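Local coordinates for response regulator receiver protein (Pseudoalteromonas atlantica T6c, PDB 3KTO) that is probably a CheY-like receiver domain of a transcription regulator, relaying signals in a two-component-type pathway, at residues 34-39 with 43-48. Residues are numbered along the deposited sequence; the frame is centred on the assembly and turned at random.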
# COMPACT_ATOMS: atom_id res chain seq x y z
N GLN A 34 -17.83 13.42 -5.21
CA GLN A 34 -16.93 14.54 -5.00
C GLN A 34 -15.84 14.08 -4.02
O GLN A 34 -16.14 13.70 -2.88
CB GLN A 34 -17.70 15.73 -4.43
CG GLN A 34 -16.84 16.93 -4.13
CD GLN A 34 -17.64 18.22 -4.08
OE1 GLN A 34 -18.81 18.22 -3.66
NE2 GLN A 34 -17.02 19.32 -4.49
N CYS A 35 -14.59 14.13 -4.46
CA CYS A 35 -13.46 13.65 -3.67
C CYS A 35 -12.57 14.68 -3.00
O CYS A 35 -12.47 15.83 -3.43
CB CYS A 35 -12.58 12.77 -4.56
SG CYS A 35 -13.50 11.45 -5.38
N PHE A 36 -11.91 14.23 -1.93
CA PHE A 36 -11.01 15.06 -1.14
C PHE A 36 -9.82 14.21 -0.71
O PHE A 36 -9.99 13.07 -0.28
CB PHE A 36 -11.74 15.59 0.09
CG PHE A 36 -12.87 16.51 -0.25
CD1 PHE A 36 -12.63 17.86 -0.50
CD2 PHE A 36 -14.17 16.02 -0.36
CE1 PHE A 36 -13.67 18.71 -0.87
CE2 PHE A 36 -15.21 16.87 -0.74
CZ PHE A 36 -14.96 18.21 -0.99
N ALA A 37 -8.63 14.78 -0.81
CA ALA A 37 -7.41 14.06 -0.46
C ALA A 37 -7.02 14.05 1.02
O ALA A 37 -6.04 13.41 1.39
CB ALA A 37 -6.26 14.60 -1.29
N SER A 38 -7.77 14.77 1.86
CA SER A 38 -7.45 14.80 3.29
C SER A 38 -8.62 15.29 4.13
O SER A 38 -9.58 15.85 3.60
CB SER A 38 -6.24 15.72 3.55
OG SER A 38 -6.59 17.08 3.34
N ALA A 39 -8.53 15.10 5.44
CA ALA A 39 -9.57 15.55 6.35
C ALA A 39 -9.56 17.08 6.36
O ALA A 39 -10.60 17.72 6.40
CB ALA A 39 -9.32 15.02 7.75
N MSE A 43 -12.72 19.39 5.45
CA MSE A 43 -13.26 20.29 6.47
C MSE A 43 -13.42 21.73 5.99
O MSE A 43 -14.02 22.55 6.68
CB MSE A 43 -12.39 20.25 7.73
CG MSE A 43 -12.51 18.96 8.50
SE MSE A 43 -14.32 18.58 9.01
CE MSE A 43 -14.04 18.50 10.93
N ARG A 44 -12.90 22.03 4.81
CA ARG A 44 -13.02 23.37 4.24
C ARG A 44 -14.22 23.39 3.30
O ARG A 44 -14.60 24.44 2.78
CB ARG A 44 -11.78 23.73 3.43
CG ARG A 44 -10.55 24.08 4.25
CD ARG A 44 -9.36 24.30 3.33
NE ARG A 44 -8.23 24.92 4.00
CZ ARG A 44 -7.65 24.44 5.10
NH1 ARG A 44 -8.10 23.32 5.66
NH2 ARG A 44 -6.61 25.07 5.63
N GLN A 45 -14.81 22.22 3.11
CA GLN A 45 -15.95 22.05 2.22
C GLN A 45 -17.28 22.36 2.87
O GLN A 45 -17.58 21.86 3.95
CB GLN A 45 -15.96 20.62 1.68
CG GLN A 45 -17.14 20.28 0.78
CD GLN A 45 -17.14 21.10 -0.49
OE1 GLN A 45 -16.14 21.17 -1.19
NE2 GLN A 45 -18.28 21.71 -0.80
N GLN A 46 -18.08 23.18 2.21
CA GLN A 46 -19.39 23.52 2.72
C GLN A 46 -20.28 22.31 2.42
O GLN A 46 -20.63 22.07 1.27
CB GLN A 46 -19.94 24.77 2.00
CG GLN A 46 -20.40 25.89 2.93
CD GLN A 46 -21.63 25.54 3.75
OE1 GLN A 46 -22.16 26.37 4.49
NE2 GLN A 46 -22.10 24.30 3.63
N ILE A 47 -20.61 21.55 3.45
CA ILE A 47 -21.43 20.36 3.27
C ILE A 47 -22.71 20.73 2.54
O ILE A 47 -23.53 21.48 3.06
CB ILE A 47 -21.76 19.69 4.61
CG1 ILE A 47 -20.46 19.34 5.34
CG2 ILE A 47 -22.57 18.42 4.36
CD1 ILE A 47 -20.64 18.55 6.61
N SER A 48 -22.87 20.18 1.34
CA SER A 48 -24.03 20.45 0.51
C SER A 48 -25.31 19.78 0.98
O SER A 48 -25.29 18.71 1.59
CB SER A 48 -23.74 20.01 -0.93
OG SER A 48 -24.88 20.16 -1.74
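Q45 packs against F36. The glutamine comes to the CE1/CZ end of the ring, with CG 3.5 Å from F36 CZ and its amide plane turned 52° to the ring. Q45 OE1 lies in the ring plane at the edge, 3.2 Å from F36 CZ, where a carbonyl oxygen meets the slightly positive C-H rim. Two torsions bring it there: CG is anti to the backbone N (chi1 177°), and a bend at chi2 folds the amide back. Its other end is tethered, Q45 NE2 donating to Q46 O at 3.2 Å, nearly straight at the hydrogen but from above that carbonyl's plane. Q34 is a looser neighbour, its NE2 3.9 Å from Q45 OE1. With an alanine at Q45, CG and the amide are gone, and the ring edge would probably lose its oxygen partner and Q46 O this donor, CB alone remaining against F36.

The backbone link is M43 N to A39 O, 2.9 Å with an angle of 151° at the hydrogen, joining residues four apart; CG of selenomethionine M43 lies 3.1 Å from A39 O, while the chain end turns away.

Near the surface, this contact folds the loop after helix 39-42 over edge strand 32-36 of the parallel receiver sheet. F42 meets F36 edge-to-face, S38 caps S41 N, M43 reaches helix 66-76, and S48 N bonds Y10 OH on strand 8-12.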